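Local coordinates for protein exosome complex component Rrp42 (Methanothermobacter thermautotrophicus, PDB 2WNR) that probably serves as a non-catalytic subunit of the archaeal exosome, an RNA-degrading complex, and helps to structure the active site of its partner Rrp41, at residues L19-E24 with I201-V206. Numbering follows the deposited sequence.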
loop_
_atom_site.group_PDB
_atom_site.type_symbol
_atom_site.label_atom_id
_atom_site.label_comp_id
_atom_site.label_asym_id
_atom_site.label_seq_id
_atom_site.Cartn_x
_atom_site.Cartn_y
_atom_site.Cartn_z
ATOM N N LEU A 19 -29.276 21.040 29.899
ATOM C CA LEU A 19 -29.664 19.856 30.654
ATOM C C LEU A 19 -28.545 19.392 31.599
ATOM O O LEU A 19 -28.770 19.229 32.802
ATOM C CB LEU A 19 -30.032 18.746 29.670
ATOM C CG LEU A 19 -30.890 17.547 30.073
ATOM C CD1 LEU A 19 -32.381 17.850 29.995
ATOM C CD2 LEU A 19 -30.541 16.411 29.141
ATOM N N ILE A 20 -27.344 19.195 31.047
ATOM C CA ILE A 20 -26.183 18.735 31.813
ATOM C C ILE A 20 -25.669 19.771 32.811
ATOM O O ILE A 20 -25.118 19.398 33.846
ATOM C CB ILE A 20 -25.044 18.253 30.888
ATOM C CG1 ILE A 20 -25.387 16.879 30.314
ATOM C CG2 ILE A 20 -23.718 18.169 31.641
ATOM C CD1 ILE A 20 -24.678 16.551 29.032
ATOM N N ASN A 21 -25.852 21.058 32.505
ATOM C CA ASN A 21 -25.506 22.136 33.445
ATOM C C ASN A 21 -26.460 22.183 34.630
ATOM O O ASN A 21 -26.103 22.662 35.705
ATOM C CB ASN A 21 -25.444 23.503 32.751
ATOM C CG ASN A 21 -24.132 23.731 32.002
ATOM O OD1 ASN A 21 -23.139 23.024 32.211
ATOM N ND2 ASN A 21 -24.125 24.728 31.123
ATOM N N ASN A 22 -27.676 21.684 34.421
ATOM C CA ASN A 22 -28.639 21.539 35.507
ATOM C C ASN A 22 -28.714 20.085 35.996
ATOM O O ASN A 22 -29.729 19.643 36.546
ATOM C CB ASN A 22 -30.015 22.088 35.112
ATOM C CG ASN A 22 -30.773 22.673 36.299
ATOM O OD1 ASN A 22 -30.253 23.518 37.034
ATOM N ND2 ASN A 22 -32.011 22.227 36.488
ATOM N N LYS A 23 -27.617 19.361 35.766
ATOM C CA LYS A 23 -27.322 18.060 36.383
ATOM C C LYS A 23 -28.137 16.846 35.928
ATOM O O LYS A 23 -28.306 15.899 36.695
ATOM C CB LYS A 23 -27.318 18.159 37.919
ATOM C CG LYS A 23 -25.953 18.479 38.517
ATOM C CD LYS A 23 -25.652 19.970 38.498
ATOM C CE LYS A 23 -24.201 20.236 38.857
ATOM N NZ LYS A 23 -23.906 21.693 38.879
ATOM N N GLU A 24 -28.615 16.853 34.687
ATOM C CA GLU A 24 -29.309 15.675 34.153
ATOM C C GLU A 24 -28.938 15.351 32.709
ATOM O O GLU A 24 -28.452 16.207 31.972
ATOM C CB GLU A 24 -30.836 15.742 34.365
ATOM C CG GLU A 24 -31.552 16.937 33.743
ATOM C CD GLU A 24 -32.894 17.195 34.395
ATOM O OE1 GLU A 24 -33.939 16.932 33.757
ATOM O OE2 GLU A 24 -32.904 17.643 35.560
ATOM N N ILE A 201 -19.077 18.794 28.780
ATOM C CA ILE A 201 -20.241 19.416 28.178
ATOM C C ILE A 201 -20.646 20.533 29.120
ATOM O O ILE A 201 -20.709 20.329 30.340
ATOM C CB ILE A 201 -21.405 18.413 27.965
ATOM C CG1 ILE A 201 -20.974 17.291 27.015
ATOM C CG2 ILE A 201 -22.621 19.126 27.383
ATOM C CD1 ILE A 201 -21.703 15.973 27.200
ATOM N N GLY A 202 -20.913 21.712 28.552
ATOM C CA GLY A 202 -21.211 22.897 29.336
ATOM C C GLY A 202 -20.084 23.125 30.315
ATOM O O GLY A 202 -18.921 23.165 29.922
ATOM N N ASN A 203 -20.431 23.247 31.594
ATOM C CA ASN A 203 -19.436 23.428 32.658
ATOM C C ASN A 203 -19.160 22.136 33.427
ATOM O O ASN A 203 -18.565 22.159 34.504
ATOM C CB ASN A 203 -19.906 24.507 33.640
ATOM C CG ASN A 203 -20.208 25.831 32.963
ATOM O OD1 ASN A 203 -21.178 26.493 33.311
ATOM N ND2 ASN A 203 -19.377 26.229 32.002
ATOM N N GLU A 204 -19.602 21.010 32.880
ATOM C CA GLU A 204 -19.585 19.757 33.620
ATOM C C GLU A 204 -18.755 18.710 32.909
ATOM O O GLU A 204 -18.666 18.710 31.680
ATOM C CB GLU A 204 -21.017 19.224 33.808
ATOM C CG GLU A 204 -21.996 20.189 34.489
ATOM C CD GLU A 204 -21.639 20.491 35.935
ATOM O OE1 GLU A 204 -20.909 19.683 36.558
ATOM O OE2 GLU A 204 -22.093 21.543 36.448
ATOM N N ILE A 205 -18.145 17.817 33.677
ATOM C CA ILE A 205 -17.620 16.591 33.084
ATOM C C ILE A 205 -18.587 15.434 33.345
ATOM O O ILE A 205 -19.065 15.245 34.471
ATOM C CB ILE A 205 -16.172 16.253 33.519
ATOM C CG1 ILE A 205 -16.015 16.313 35.037
ATOM C CG2 ILE A 205 -15.172 17.192 32.822
ATOM C CD1 ILE A 205 -14.883 15.463 35.561
ATOM N N VAL A 206 -18.906 14.688 32.291
ATOM C CA VAL A 206 -19.816 13.564 32.439
ATOM C C VAL A 206 -19.114 12.272 32.105
ATOM O O VAL A 206 -18.370 12.205 31.130
ATOM C CB VAL A 206 -21.179 13.679 31.654
ATOM C CG1 VAL A 206 -21.727 15.088 31.581
ATOM C CG2 VAL A 206 -21.191 12.931 30.343
#
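Asn21, in the last turn of the N-terminal helix 11-21, faces Gly202 in a beta hairpin, their CA atoms 6.0 Å apart. The helix ends in a Schellman motif: Lys23 takes the positive phi of the C-prime position, and Glu24 N bonds back to Leu19 O at 3.0 Å. Glycine is the usual residue there, but lysine's long chain lets NZ reach Glu204. Across from it, a type II' turn from Ile201 to Glu204 joins strands 193-201 and 204-207, the latter an outer strand of the second domain's antiparallel sheet in this RNase PH-type chain. Gly202 takes the turn's first inner position, whose positive phi favours glycine; a CB there would probably also collide with Asn21 OD1. That oxygen accepts the N-H of Asn203 at 2.8 Å, almost straight at 175°, in the amide plane and on a lone pair, so a short polar residue at the helix end binds the turn's backbone. The buried, branched Ile20 points toward the hairpin, crossing Ile201 and Val206 at about a right angle. With its CG2 anti to the backbone N, this methyl meets Val206 CG1 at 3.7 Å, while CD1 reaches Ile201 CD1 at 3.5 Å; Leu31 also packs against Val206. Glu204 joins the apolar and charged parts: its CB lies 3.6 Å from Ile20 CG2, and its chain, bent at chi2 (-66°), carries its carboxylate to Lys23. An alanine in place of Glu204 would probably leave the Lys23 ammonium without its carboxylate mate and open a gap beside Ile20 O, where CG now packs. In this salt bridge Lys23 NZ approaches Glu204 OE2 at 3.0 Å from above the carboxylate plane, 45° out of it.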